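Putative cytochrome P450 YjiB (Bacillus subtilis subsp. subtilis, PDB 4RM4) probably acts as a heme-dependent monooxygenase, binding heme iron and inserting an oxygen atom from molecular oxygen into its substrates. Local coordinates at residues 29-34 with 326-331; 255-260 with 281-286; 263-266 with 271-274. All coordinates share one frame; numbering follows the deposited sequence.

Contact 1: residues 29-34 with 326-331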
# COMPACT_ATOMS: atom_id res chain seq x y z
N TRP A 29 -2.99 -0.47 21.73
CA TRP A 29 -1.66 -0.99 22.04
C TRP A 29 -0.55 -0.03 21.62
O TRP A 29 0.37 0.22 22.40
CB TRP A 29 -1.43 -2.37 21.42
CG TRP A 29 -0.05 -2.91 21.69
CD1 TRP A 29 0.46 -3.30 22.90
CD2 TRP A 29 1.00 -3.11 20.74
NE1 TRP A 29 1.76 -3.72 22.75
CE2 TRP A 29 2.11 -3.62 21.44
CE3 TRP A 29 1.10 -2.91 19.35
CZ2 TRP A 29 3.31 -3.93 20.80
CZ3 TRP A 29 2.29 -3.21 18.73
CH2 TRP A 29 3.38 -3.72 19.45
N TYR A 30 -0.63 0.50 20.40
CA TYR A 30 0.30 1.54 19.96
C TYR A 30 0.32 2.67 21.00
O TYR A 30 1.38 3.16 21.37
CB TYR A 30 -0.14 2.14 18.62
CG TYR A 30 -0.10 1.21 17.41
CD1 TYR A 30 -0.95 1.43 16.33
CD2 TYR A 30 0.80 0.16 17.34
CE1 TYR A 30 -0.92 0.60 15.21
CE2 TYR A 30 0.85 -0.67 16.22
CZ TYR A 30 -0.02 -0.44 15.16
OH TYR A 30 0.00 -1.25 14.05
N GLU A 31 -0.86 3.11 21.42
CA GLU A 31 -0.95 4.22 22.36
C GLU A 31 -0.22 3.91 23.67
O GLU A 31 0.46 4.76 24.23
CB GLU A 31 -2.40 4.63 22.65
CG GLU A 31 -2.51 5.78 23.67
CD GLU A 31 -3.80 6.55 23.54
OE1 GLU A 31 -4.73 6.05 22.87
OE2 GLU A 31 -3.90 7.65 24.12
N SER A 32 -0.35 2.66 24.13
CA SER A 32 0.33 2.25 25.35
C SER A 32 1.86 2.24 25.17
O SER A 32 2.60 2.66 26.07
CB SER A 32 -0.18 0.89 25.84
OG SER A 32 0.35 -0.17 25.08
N MET A 33 2.34 1.79 24.01
CA MET A 33 3.78 1.81 23.74
C MET A 33 4.33 3.22 23.59
O MET A 33 5.40 3.53 24.10
CB MET A 33 4.11 0.97 22.49
CG MET A 33 3.60 -0.45 22.56
SD MET A 33 4.44 -1.49 23.78
CE MET A 33 6.07 -1.64 23.02
N ARG A 34 3.63 4.09 22.87
CA ARG A 34 4.10 5.47 22.76
C ARG A 34 4.31 6.08 24.14
O ARG A 34 5.28 6.81 24.38
CB ARG A 34 3.12 6.32 21.96
CG ARG A 34 3.10 6.00 20.48
CD ARG A 34 2.44 7.12 19.71
NE ARG A 34 1.06 7.42 20.13
CZ ARG A 34 -0.00 6.70 19.77
NH1 ARG A 34 -1.22 7.05 20.18
NH2 ARG A 34 0.14 5.64 19.00
N ARG A 326 -5.75 16.03 18.55
CA ARG A 326 -6.82 15.02 18.67
C ARG A 326 -6.72 13.89 17.65
O ARG A 326 -7.60 13.71 16.81
CB ARG A 326 -8.21 15.66 18.64
CG ARG A 326 -8.47 16.62 17.49
CD ARG A 326 -9.77 17.38 17.73
NE ARG A 326 -9.91 17.76 19.14
CZ ARG A 326 -9.58 18.96 19.62
NH1 ARG A 326 -9.09 19.89 18.82
NH2 ARG A 326 -9.74 19.21 20.92
N PRO A 327 -5.64 13.10 17.75
CA PRO A 327 -5.28 12.04 16.80
C PRO A 327 -6.32 10.92 16.76
O PRO A 327 -6.39 10.19 15.77
CB PRO A 327 -3.96 11.51 17.36
CG PRO A 327 -4.04 11.84 18.84
CD PRO A 327 -4.72 13.16 18.89
N HIS A 328 -7.11 10.78 17.81
CA HIS A 328 -8.15 9.76 17.85
C HIS A 328 -9.32 10.06 16.93
O HIS A 328 -10.12 9.18 16.63
CB HIS A 328 -8.71 9.60 19.27
CG HIS A 328 -7.72 9.06 20.25
ND1 HIS A 328 -7.36 7.74 20.30
CD2 HIS A 328 -7.01 9.68 21.23
CE1 HIS A 328 -6.47 7.56 21.26
NE2 HIS A 328 -6.25 8.72 21.84
N MET A 329 -9.43 11.31 16.51
CA MET A 329 -10.58 11.70 15.70
C MET A 329 -10.31 11.53 14.21
O MET A 329 -9.27 11.94 13.70
CB MET A 329 -10.98 13.15 16.00
CG MET A 329 -11.20 13.42 17.48
SD MET A 329 -12.23 12.18 18.28
CE MET A 329 -13.80 12.45 17.45
N PHE A 330 -11.28 10.93 13.51
CA PHE A 330 -11.24 10.86 12.06
C PHE A 330 -11.89 12.11 11.49
O PHE A 330 -13.12 12.24 11.45
CB PHE A 330 -11.94 9.58 11.57
CG PHE A 330 -11.98 9.43 10.06
CD1 PHE A 330 -10.83 9.10 9.35
CD2 PHE A 330 -13.17 9.60 9.37
CE1 PHE A 330 -10.88 8.96 7.96
CE2 PHE A 330 -13.23 9.47 8.00
CZ PHE A 330 -12.07 9.14 7.29
N ASP A 331 -11.05 13.05 11.08
CA ASP A 331 -11.44 14.39 10.67
C ASP A 331 -11.07 14.58 9.20
O ASP A 331 -9.92 14.87 8.86
CB ASP A 331 -10.68 15.41 11.53
CG ASP A 331 -11.03 16.84 11.20
OD1 ASP A 331 -11.81 17.08 10.26
OD2 ASP A 331 -10.50 17.75 11.89
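At the protein surface, Glu31 and His328 make this contact almost alone, carboxylate against imidazole. The polar link is a weak hydrogen bond from His328 NE2 to Glu31 OE2, 3.4 Å long and bent to 142° at the hydrogen. Glu31 CD lies in the plane of the imidazole, at its edge. The carboxylate is turned 29° from the ring. OE1 is placed too near CE1 to be trusted. Glu31 stretches outward from its helix, with CG opposite the backbone N (chi1 179°). With an alanine here, His328 NE2 would probably lose its carboxylate partner from helix 27-36.

Segment 326-331 belongs to the meander, the long irregular loop that leads to the heme-binding cysteine loop in cytochromes P450. Its backbone forms a type I turn, closed by Met329 N to Arg326 O at 3.0 Å. The carbonyls of Arg326 and Met329 are both hydrogen-bonded to Arg334.

Further charges surround the pair. Glu31 CA sits against one face of the Arg34 guanidinium, toward its rim and 3.4 Å from the plane. Arg34 NH1 forms a salt bridge with Glu321. Glu321 also brings its carboxylate close to Glu31. The two acids may raise each other's affinity for a proton, and Arg34 would offset part of that effect.

Contact 2: residues 255-260 with 281-286. With HEM (protoporphyrin IX containing Fe), chain B.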
# COMPACT_ATOMS: atom_id res chain seq x y z
N ILE A 255 -15.11 6.02 7.17
CA ILE A 255 -16.20 6.90 6.76
C ILE A 255 -17.55 6.48 7.37
O ILE A 255 -18.29 7.32 7.87
CB ILE A 255 -16.30 7.03 5.22
CG1 ILE A 255 -15.20 7.95 4.70
CG2 ILE A 255 -17.67 7.59 4.80
CD1 ILE A 255 -14.83 7.75 3.17
N LEU A 256 -17.85 5.19 7.33
CA LEU A 256 -19.10 4.67 7.87
C LEU A 256 -19.16 4.79 9.38
O LEU A 256 -20.23 4.99 9.95
CB LEU A 256 -19.31 3.20 7.50
CG LEU A 256 -19.47 2.84 6.03
CD1 LEU A 256 -19.77 1.34 5.89
CD2 LEU A 256 -20.58 3.68 5.41
N GLU A 257 -18.02 4.65 10.05
CA GLU A 257 -18.04 4.67 11.51
C GLU A 257 -18.12 6.08 12.08
O GLU A 257 -18.34 6.25 13.27
CB GLU A 257 -16.83 3.94 12.10
CG GLU A 257 -15.55 4.71 12.07
CD GLU A 257 -14.48 4.11 12.98
OE1 GLU A 257 -13.37 4.66 12.99
OE2 GLU A 257 -14.77 3.11 13.68
N THR A 258 -17.93 7.09 11.22
CA THR A 258 -17.91 8.49 11.66
C THR A 258 -19.20 9.22 11.30
O THR A 258 -19.45 9.50 10.13
CB THR A 258 -16.72 9.24 11.03
OG1 THR A 258 -15.55 8.43 11.14
CG2 THR A 258 -16.49 10.54 11.74
N PRO A 259 -20.01 9.57 12.32
CA PRO A 259 -21.35 10.10 12.03
C PRO A 259 -21.38 11.28 11.06
O PRO A 259 -20.62 12.24 11.20
CB PRO A 259 -21.88 10.50 13.41
CG PRO A 259 -21.16 9.57 14.35
CD PRO A 259 -19.77 9.44 13.77
N GLY A 260 -22.26 11.18 10.06
CA GLY A 260 -22.49 12.26 9.11
C GLY A 260 -21.55 12.34 7.92
O GLY A 260 -21.86 13.02 6.93
N ARG A 281 -3.89 8.57 7.17
CA ARG A 281 -3.37 8.82 8.51
C ARG A 281 -3.99 7.84 9.51
O ARG A 281 -3.28 7.23 10.32
CB ARG A 281 -3.65 10.25 8.99
CG ARG A 281 -2.97 10.49 10.36
CD ARG A 281 -3.48 11.74 11.08
NE ARG A 281 -4.90 11.66 11.43
CZ ARG A 281 -5.38 11.20 12.58
NH1 ARG A 281 -6.69 11.20 12.81
NH2 ARG A 281 -4.56 10.77 13.53
N PHE A 282 -5.30 7.69 9.42
CA PHE A 282 -6.06 7.02 10.48
C PHE A 282 -5.94 5.50 10.44
O PHE A 282 -5.90 4.86 11.50
CB PHE A 282 -7.54 7.42 10.38
CG PHE A 282 -8.31 7.25 11.67
CD1 PHE A 282 -7.94 7.95 12.81
CD2 PHE A 282 -9.42 6.43 11.72
CE1 PHE A 282 -8.68 7.81 13.99
CE2 PHE A 282 -10.16 6.29 12.90
CZ PHE A 282 -9.78 6.98 14.02
N ARG A 283 -5.88 4.93 9.24
CA ARG A 283 -5.83 3.48 9.05
C ARG A 283 -4.89 3.06 7.91
O ARG A 283 -5.31 2.43 6.94
CB ARG A 283 -7.23 2.89 8.85
CG ARG A 283 -8.04 2.78 10.17
CD ARG A 283 -9.41 2.12 9.98
NE ARG A 283 -10.02 1.73 11.27
CZ ARG A 283 -11.03 2.36 11.85
NH1 ARG A 283 -11.59 3.42 11.28
NH2 ARG A 283 -11.50 1.93 13.03
N ALA A 284 -3.62 3.41 8.07
CA ALA A 284 -2.58 3.10 7.09
C ALA A 284 -2.58 1.60 6.84
O ALA A 284 -2.59 0.83 7.78
CB ALA A 284 -1.22 3.55 7.63
N PRO A 285 -2.54 1.19 5.56
CA PRO A 285 -2.53 -0.22 5.17
C PRO A 285 -1.18 -0.90 5.45
O PRO A 285 -1.13 -2.12 5.61
CB PRO A 285 -2.77 -0.17 3.65
CG PRO A 285 -3.20 1.22 3.33
CD PRO A 285 -2.61 2.09 4.40
N ALA A 286 -0.11 -0.12 5.47
CA ALA A 286 1.21 -0.68 5.71
C ALA A 286 1.77 -0.11 7.01
O ALA A 286 2.48 0.88 7.00
CB ALA A 286 2.14 -0.39 4.52
CHA HEM B . 7.11 2.30 -1.27
CHB HEM B . 2.92 2.48 1.15
CHC HEM B . 0.47 1.82 -3.01
CHD HEM B . 4.65 1.14 -5.35
C1A HEM B . 6.19 2.45 -0.25
C2A HEM B . 6.48 2.81 1.12
C3A HEM B . 5.33 2.86 1.79
C4A HEM B . 4.26 2.55 0.87
CMA HEM B . 5.14 3.20 3.30
CAA HEM B . 7.88 3.11 1.72
CBA HEM B . 8.61 1.81 2.03
CGA HEM B . 9.84 2.06 2.87
O1A HEM B . 10.48 1.04 3.25
O2A HEM B . 10.18 3.24 3.16
C1B HEM B . 1.92 2.36 0.22
C2B HEM B . 0.51 2.54 0.49
C3B HEM B . -0.16 2.33 -0.65
C4B HEM B . 0.79 2.05 -1.69
CMB HEM B . -0.08 2.88 1.88
CAB HEM B . -1.68 2.43 -0.94
CBB HEM B . -2.48 3.10 -0.12
C1C HEM B . 1.39 1.61 -4.01
C2C HEM B . 1.09 1.44 -5.42
C3C HEM B . 2.26 1.25 -6.05
C4C HEM B . 3.31 1.30 -5.07
CMC HEM B . -0.33 1.49 -6.00
CAC HEM B . 2.55 1.01 -7.55
CBC HEM B . 1.63 0.69 -8.46
C1D HEM B . 5.69 1.36 -4.48
C2D HEM B . 7.08 1.20 -4.82
C3D HEM B . 7.86 1.56 -3.56
C4D HEM B . 6.85 1.91 -2.57
CMD HEM B . 7.64 0.77 -6.19
CAD HEM B . 9.40 1.57 -3.39
CBD HEM B . 9.89 2.98 -3.71
CGD HEM B . 11.38 3.08 -3.46
O1D HEM B . 12.00 4.05 -3.96
O2D HEM B . 11.92 2.17 -2.78
NA HEM B . 4.82 2.29 -0.36
NB HEM B . 2.05 2.05 -1.12
NC HEM B . 2.75 1.52 -3.82
ND HEM B . 5.60 1.78 -3.16
FE HEM B . 3.82 2.06 -2.14
O HOH W 1 3.77 -0.23 -1.30
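Glu257 lies near the C-terminal end of helix 226-257, and it faces Arg283, the first residue to leave helical backbone angles after helix 272-282. The two side chains come from opposite directions and form a salt bridge. Both terminal nitrogens of Arg283 point at the same oxygen. NH1 gives Glu257 OE1 a bond of 2.8 Å, nearly straight at 161°. NH2 adds a weak one to Glu257 OE1 at 3.3 Å. The oxygen lies close to the guanidinium plane, at its edge. It is met from well above its own carboxylate plane, 67° out of it. The groups are therefore not paired flat, side by side. Glu257 holds CG between the backbone N and the carbonyl carbon (chi1 78°), which carries the extended chain to Arg283.

The same oxygen touches the edge of the Phe282 ring, 3.6 Å from Glu257 OE1 to Phe282 CE2 and in the ring plane. The ring also has a cation-pi contact with Arg319. Arg283 is fixed further by Ser254, bonded to NH1, and by the hydroxyl of Tyr387, bonded to NE. NE and NH1 are thus firmly bonded, and NH2 has the weak bond to Glu257.

Beyond the salt bridge the chain runs on to the heme pocket. Pro285 CD packs 3.7 Å from the heme methyl CMB. The heme iron carries a water at 2.4 Å.

Arg281 pairs with Glu278, the ExxR pair of the P450 K helix (272-282). The segment after that helix lies along helix 226-257: Asn250 holds the carbonyl of Arg283, and Asn246 and Leu247 touch Pro285. Tyr387, just before strand 389-395, bonds to the backbone of Pro285.

Contact 3: residues 263-266 with 271-274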
# COMPACT_ATOMS: atom_id res chain seq x y z
N GLU A 263 -22.73 11.06 4.30
CA GLU A 263 -23.68 11.97 3.70
C GLU A 263 -23.01 13.26 3.23
O GLU A 263 -23.34 13.80 2.18
CB GLU A 263 -24.78 12.30 4.72
CG GLU A 263 -25.56 11.08 5.23
CD GLU A 263 -24.68 9.98 5.85
OE1 GLU A 263 -23.76 10.28 6.66
OE2 GLU A 263 -24.94 8.80 5.54
N GLU A 264 -22.06 13.74 4.03
CA GLU A 264 -21.31 14.95 3.70
C GLU A 264 -20.49 14.73 2.44
O GLU A 264 -20.44 15.60 1.56
CB GLU A 264 -20.40 15.36 4.86
CG GLU A 264 -19.43 16.49 4.55
CD GLU A 264 -20.07 17.89 4.63
OE1 GLU A 264 -21.21 18.01 5.12
OE2 GLU A 264 -19.40 18.86 4.22
N LEU A 265 -19.84 13.57 2.34
CA LEU A 265 -19.05 13.26 1.14
C LEU A 265 -19.96 13.10 -0.09
O LEU A 265 -19.61 13.52 -1.18
CB LEU A 265 -18.18 12.00 1.34
CG LEU A 265 -16.95 12.21 2.21
CD1 LEU A 265 -16.15 10.91 2.45
CD2 LEU A 265 -16.07 13.31 1.61
N ARG A 266 -21.12 12.48 0.10
CA ARG A 266 -22.05 12.34 -1.01
C ARG A 266 -22.51 13.71 -1.52
O ARG A 266 -22.62 13.92 -2.73
CB ARG A 266 -23.25 11.47 -0.62
CG ARG A 266 -24.12 11.07 -1.78
CD ARG A 266 -24.87 9.77 -1.51
NE ARG A 266 -25.26 9.12 -2.76
CZ ARG A 266 -26.44 9.28 -3.35
NH1 ARG A 266 -27.35 10.07 -2.81
NH2 ARG A 266 -26.70 8.65 -4.48
N LEU A 271 -14.61 17.24 -1.11
CA LEU A 271 -13.85 17.04 0.11
C LEU A 271 -13.06 15.73 0.10
O LEU A 271 -12.28 15.46 1.02
CB LEU A 271 -14.78 17.06 1.32
CG LEU A 271 -15.48 18.41 1.54
CD1 LEU A 271 -16.59 18.26 2.55
CD2 LEU A 271 -14.49 19.46 1.99
N MET A 272 -13.23 14.93 -0.95
CA MET A 272 -12.63 13.59 -0.97
C MET A 272 -11.09 13.52 -0.90
O MET A 272 -10.55 12.72 -0.14
CB MET A 272 -13.18 12.76 -2.12
CG MET A 272 -12.69 11.32 -2.13
SD MET A 272 -13.33 10.39 -0.72
CE MET A 272 -15.06 10.23 -1.16
N PRO A 273 -10.36 14.35 -1.68
CA PRO A 273 -8.90 14.23 -1.56
C PRO A 273 -8.43 14.35 -0.11
O PRO A 273 -7.57 13.59 0.34
CB PRO A 273 -8.38 15.42 -2.38
CG PRO A 273 -9.44 15.65 -3.41
CD PRO A 273 -10.76 15.35 -2.70
N GLN A 274 -8.98 15.30 0.63
CA GLN A 274 -8.60 15.49 2.02
C GLN A 274 -9.06 14.32 2.89
O GLN A 274 -8.40 13.97 3.87
CB GLN A 274 -9.17 16.82 2.52
CG GLN A 274 -8.77 18.01 1.64
CD GLN A 274 -9.88 18.46 0.67
OE1 GLN A 274 -10.29 17.71 -0.23
NE2 GLN A 274 -10.36 19.69 0.85
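Leu265 reaches from helix 261-267 to the start of helix 272-282 and meets both Leu271 and Met272. Its CB and CG form the stem, and the touching across this contact is done by the two methyls. CG lies opposite the carbonyl carbon (chi1 -75°). From there the methyls part. CD2 meets Leu271 CB at 4.0 Å and passes close to the carbonyl carbon of the same residue. CD1 meets the end methyl of Met272, 3.8 Å from Leu265 CD1 to Met272 CE. Met272 is folded at both chi2 and chi3, and it crosses Leu265 at about a right angle.

Leu271 has a second neighbour. Its CD1 lies against the bent chain of Glu264, 3.9 Å from Glu264 CG and 3.3 Å from Glu264 OE2. This is close packing of a methyl against a carboxylate oxygen and not a polar bond. The polar partner of that oxygen is Arg333, which forms a salt bridge with it. No hydrogen bond joins the two segments.

Helix 352-369 borders the apolar side. Ile367 touches Leu265, and Leu363 and Asn360 touch Met272. Arg266 donates to the backbone carbonyls of Ile367 and Ser368, near the end of that helix.

Two short segments joined by a tight connection are thus packed by leucine and methionine side chains. In the P450 fold helices 261-267 and 272-282 are the J and K helices, which with the L helix (352-369) belong to the conserved helical core around the heme.

Contact 1 is a surface contact, contact 2 is buried and contact 3 is partly buried. Their chemistry follows. Contact 1 has one weak polar bond, contact 2 a salt bridge with a buried arginine, and contact 3 mostly apolar packing. Contacts 2 and 3 share helix 272-282, holding its far and near ends, and they touch through Ile255 and Leu265. Contact 1 joins the N-terminal helix 27-36 to the meander instead. It meets contact 2 where Pro327 O probably accepts a hydrogen bond from Arg281 and where Phe330 packs on Thr258. Along the chain, contact 3 is nested within contact 2, and contact 2 within contact 1.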